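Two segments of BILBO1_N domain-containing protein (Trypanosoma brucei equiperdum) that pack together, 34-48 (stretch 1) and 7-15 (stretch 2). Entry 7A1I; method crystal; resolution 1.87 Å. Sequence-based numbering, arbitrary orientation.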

# COMPACT_ATOMS: atom_id res chain seq x y z
N ARG A 34 6.34 0.09 -10.68
CA ARG A 34 5.31 -0.88 -11.04
C ARG A 34 4.36 -1.14 -9.88
O ARG A 34 3.14 -1.19 -10.07
CB ARG A 34 5.96 -2.19 -11.48
CG ARG A 34 5.00 -3.12 -12.23
CD ARG A 34 4.74 -2.62 -13.65
NE ARG A 34 5.95 -2.69 -14.47
CZ ARG A 34 6.06 -2.17 -15.69
NH1 ARG A 34 5.04 -1.55 -16.25
NH2 ARG A 34 7.21 -2.28 -16.35
N LEU A 35 4.91 -1.33 -8.68
CA LEU A 35 4.09 -1.53 -7.50
C LEU A 35 3.16 -0.35 -7.26
O LEU A 35 1.99 -0.52 -6.86
CB LEU A 35 4.99 -1.77 -6.29
CG LEU A 35 4.24 -1.84 -4.96
CD1 LEU A 35 3.42 -3.14 -4.88
CD2 LEU A 35 5.25 -1.74 -3.84
N LEU A 36 3.65 0.87 -7.50
CA LEU A 36 2.81 2.05 -7.30
C LEU A 36 1.70 2.14 -8.35
O LEU A 36 0.57 2.54 -8.02
CB LEU A 36 3.67 3.31 -7.31
CG LEU A 36 4.60 3.47 -6.10
CD1 LEU A 36 5.46 4.73 -6.21
CD2 LEU A 36 3.85 3.43 -4.76
N ASN A 37 1.99 1.78 -9.60
CA ASN A 37 0.95 1.80 -10.64
C ASN A 37 -0.12 0.73 -10.37
O ASN A 37 -1.32 1.00 -10.52
CB ASN A 37 1.56 1.58 -12.03
CG ASN A 37 2.48 2.73 -12.46
OD1 ASN A 37 2.37 3.86 -11.97
ND2 ASN A 37 3.40 2.44 -13.36
N TYR A 38 0.30 -0.49 -10.00
CA TYR A 38 -0.66 -1.53 -9.62
C TYR A 38 -1.53 -1.08 -8.44
O TYR A 38 -2.75 -1.28 -8.45
CB TYR A 38 0.06 -2.83 -9.27
CG TYR A 38 0.62 -3.63 -10.43
CD1 TYR A 38 1.41 -4.75 -10.21
CD2 TYR A 38 0.37 -3.26 -11.75
CE1 TYR A 38 1.93 -5.49 -11.27
CE2 TYR A 38 0.88 -3.99 -12.81
CZ TYR A 38 1.66 -5.10 -12.56
OH TYR A 38 2.17 -5.82 -13.62
N SER A 39 -0.89 -0.49 -7.42
CA SER A 39 -1.61 -0.02 -6.25
C SER A 39 -2.60 1.08 -6.61
O SER A 39 -3.71 1.12 -6.07
CB SER A 39 -0.61 0.51 -5.21
OG SER A 39 0.24 -0.53 -4.74
N THR A 40 -2.21 2.00 -7.48
CA THR A 40 -3.10 3.09 -7.86
C THR A 40 -4.32 2.56 -8.60
O THR A 40 -5.46 2.95 -8.31
CB THR A 40 -2.33 4.11 -8.68
OG1 THR A 40 -1.37 4.77 -7.83
CG2 THR A 40 -3.28 5.14 -9.31
N THR A 41 -4.10 1.62 -9.53
CA THR A 41 -5.23 1.00 -10.23
C THR A 41 -6.16 0.28 -9.25
O THR A 41 -7.39 0.44 -9.30
CB THR A 41 -4.74 0.01 -11.28
OG1 THR A 41 -3.92 0.70 -12.23
CG2 THR A 41 -5.93 -0.60 -12.03
N ALA A 42 -5.57 -0.51 -8.34
CA ALA A 42 -6.35 -1.34 -7.42
C ALA A 42 -7.15 -0.49 -6.45
O ALA A 42 -8.31 -0.80 -6.18
CB ALA A 42 -5.43 -2.29 -6.65
N PHE A 43 -6.56 0.57 -5.92
CA PHE A 43 -7.29 1.38 -4.95
C PHE A 43 -8.30 2.29 -5.62
O PHE A 43 -9.34 2.59 -5.02
CB PHE A 43 -6.33 2.19 -4.08
CG PHE A 43 -5.65 1.38 -3.02
CD1 PHE A 43 -4.27 1.40 -2.90
CD2 PHE A 43 -6.39 0.60 -2.15
CE1 PHE A 43 -3.63 0.65 -1.93
CE2 PHE A 43 -5.77 -0.15 -1.17
CZ PHE A 43 -4.38 -0.13 -1.06
N ASN A 44 -8.05 2.74 -6.85
CA ASN A 44 -9.12 3.44 -7.54
C ASN A 44 -10.33 2.52 -7.76
O ASN A 44 -11.47 2.94 -7.55
CB ASN A 44 -8.62 4.01 -8.86
CG ASN A 44 -8.06 5.41 -8.70
OD1 ASN A 44 -8.81 6.35 -8.49
ND2 ASN A 44 -6.73 5.54 -8.82
N ASN A 45 -10.09 1.26 -8.15
CA ASN A 45 -11.22 0.34 -8.28
C ASN A 45 -11.86 0.04 -6.93
O ASN A 45 -13.09 -0.13 -6.84
CB ASN A 45 -10.76 -0.96 -8.94
CG ASN A 45 -10.64 -0.83 -10.45
OD1 ASN A 45 -11.34 -0.03 -11.07
ND2 ASN A 45 -9.73 -1.61 -11.04
N TYR A 46 -11.06 -0.04 -5.87
CA TYR A 46 -11.64 -0.25 -4.55
C TYR A 46 -12.54 0.92 -4.15
O TYR A 46 -13.71 0.71 -3.80
CB TYR A 46 -10.52 -0.45 -3.52
CG TYR A 46 -11.04 -0.76 -2.13
CD1 TYR A 46 -11.12 0.24 -1.16
CD2 TYR A 46 -11.44 -2.04 -1.79
CE1 TYR A 46 -11.63 -0.04 0.12
CE2 TYR A 46 -11.93 -2.33 -0.52
CZ TYR A 46 -12.00 -1.32 0.43
OH TYR A 46 -12.49 -1.61 1.69
N PHE A 47 -12.05 2.15 -4.30
CA PHE A 47 -12.87 3.34 -4.04
C PHE A 47 -14.16 3.30 -4.83
O PHE A 47 -15.23 3.64 -4.30
CB PHE A 47 -12.10 4.62 -4.38
CG PHE A 47 -11.15 5.10 -3.31
CD1 PHE A 47 -10.70 4.26 -2.31
CD2 PHE A 47 -10.73 6.44 -3.30
CE1 PHE A 47 -9.83 4.72 -1.32
CE2 PHE A 47 -9.85 6.91 -2.32
CZ PHE A 47 -9.39 6.05 -1.33
N ARG A 48 -14.09 2.91 -6.12
CA ARG A 48 -15.32 2.83 -6.92
C ARG A 48 -16.26 1.77 -6.37
O ARG A 48 -17.48 1.96 -6.38
CB ARG A 48 -15.02 2.51 -8.39
CG ARG A 48 -14.08 3.47 -9.08
CD ARG A 48 -14.62 4.89 -9.17
NE ARG A 48 -13.51 5.79 -9.45
CZ ARG A 48 -12.94 6.58 -8.55
NH1 ARG A 48 -13.41 6.62 -7.30
NH2 ARG A 48 -11.92 7.35 -8.90
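Stretch 2 7-15: SICVATDCD

Residues 7-14 run as an extended β-strand across the part of the helix in residues 34-48, with Asp 15 leaving the strand in a left-handed backbone conformation. Strand and helix point broadly the same way: their N-to-C directions differ by 50° (signed crossing angle -50°), and the axes approach to 10.1 Å. The alternation of the strand directs Ile 8, Val 10, Thr 12 and Cys 14 toward the helix, while Cys 9, Ala 11 and Asp 13 point away. Successive inward residues therefore meet Leu 35, Ser 39, Phe 43 and Phe 47, spaced about one helical turn apart.

The backbones come nearest at Ser 39, where the CA atoms of Ser 39 and Val 10 are 7.1 Å apart. The small serine leaves a hollow between Leu 35 and Phe 43, and Val 10 fills it. Val 10 CG1 lies 3.4 Å from Ser 39 OG and 3.9 Å from Phe 43 CE1, while Val 10 CG2 rests 3.7 Å from Leu 35 CD1. The serine hydroxyl is turned back to its own helix, Ser 39 OG donating to Leu 35 O at 2.7 Å, so its polar group is satisfied beneath an apolar neighbor. At the Ile 8 end of the contact, Ile 8 CG2 touches the other methyl of Leu 35, CD2, at 4.0 Å.

Phe 43 is a prominent bump of the helix. Thr 12 CG2 sits over one face of the Phe 43 ring in a CH-pi contact, 3.5 Å from the ring centroid and almost on the ring normal, while the ring edge meets the strand backbone, Phe 43 CZ lying 3.6 Å from Val 10 O. Farther along, Cys 14 SG lies against two aromatic rings, 3.6 Å from Phe 47 CE1 and 4.0 Å from Tyr 46 CE1, the latter at the ring edge. No hydrogen bond links the segments, which bury 421 Å² over both sides.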

# COMPACT_ATOMS: atom_id res chain seq x y z
N SER A 7 5.68 -11.68 -1.99
CA SER A 7 4.42 -11.09 -1.57
C SER A 7 4.65 -9.70 -0.98
O SER A 7 5.32 -9.57 0.06
CB SER A 7 3.71 -12.00 -0.57
OG SER A 7 2.78 -11.28 0.22
N ILE A 8 4.07 -8.67 -1.59
CA ILE A 8 4.14 -7.31 -1.07
C ILE A 8 2.73 -6.88 -0.69
O ILE A 8 1.80 -7.01 -1.49
CB ILE A 8 4.73 -6.32 -2.09
CG1 ILE A 8 6.06 -6.82 -2.69
CG2 ILE A 8 4.88 -4.93 -1.44
CD1 ILE A 8 7.26 -6.68 -1.78
N CYS A 9 2.55 -6.39 0.54
CA CYS A 9 1.29 -5.79 0.96
C CYS A 9 1.40 -4.27 0.88
O CYS A 9 2.47 -3.70 1.14
CB CYS A 9 0.90 -6.20 2.37
SG CYS A 9 0.52 -7.93 2.57
N VAL A 10 0.29 -3.64 0.51
CA VAL A 10 0.20 -2.21 0.29
C VAL A 10 -1.06 -1.73 0.98
O VAL A 10 -2.14 -2.27 0.72
CB VAL A 10 0.16 -1.85 -1.20
CG1 VAL A 10 0.14 -0.35 -1.37
CG2 VAL A 10 1.39 -2.47 -1.92
N ALA A 11 -0.93 -0.76 1.89
CA ALA A 11 -2.10 -0.29 2.63
C ALA A 11 -2.25 1.22 2.43
O ALA A 11 -1.31 1.89 1.98
CB ALA A 11 -2.01 -0.63 4.13
N THR A 12 -3.46 1.71 2.69
CA THR A 12 -3.76 3.14 2.56
C THR A 12 -5.04 3.43 3.35
O THR A 12 -5.72 2.52 3.81
CB THR A 12 -3.89 3.56 1.08
OG1 THR A 12 -3.78 4.99 0.95
CG2 THR A 12 -5.18 3.07 0.45
N ASP A 13 -5.35 4.71 3.48
CA ASP A 13 -6.52 5.16 4.23
C ASP A 13 -7.74 5.30 3.32
O ASP A 13 -7.66 5.88 2.24
CB ASP A 13 -6.22 6.49 4.91
CG ASP A 13 -7.36 6.96 5.81
OD1 ASP A 13 -7.31 6.67 7.03
OD2 ASP A 13 -8.28 7.65 5.31
N CYS A 14 -8.88 4.79 3.77
CA CYS A 14 -10.15 4.91 3.06
C CYS A 14 -11.19 5.38 4.07
O CYS A 14 -11.67 4.59 4.90
CB CYS A 14 -10.54 3.60 2.39
SG CYS A 14 -12.03 3.74 1.38
N ASP A 15 -11.48 6.68 4.01
CA ASP A 15 -12.48 7.34 4.85
C ASP A 15 -12.28 7.02 6.33
O ASP A 15 -13.23 6.80 7.08
CB ASP A 15 -13.89 6.96 4.40
CG ASP A 15 -14.35 7.80 3.21
OD1 ASP A 15 -13.55 8.64 2.74
OD2 ASP A 15 -15.49 7.62 2.75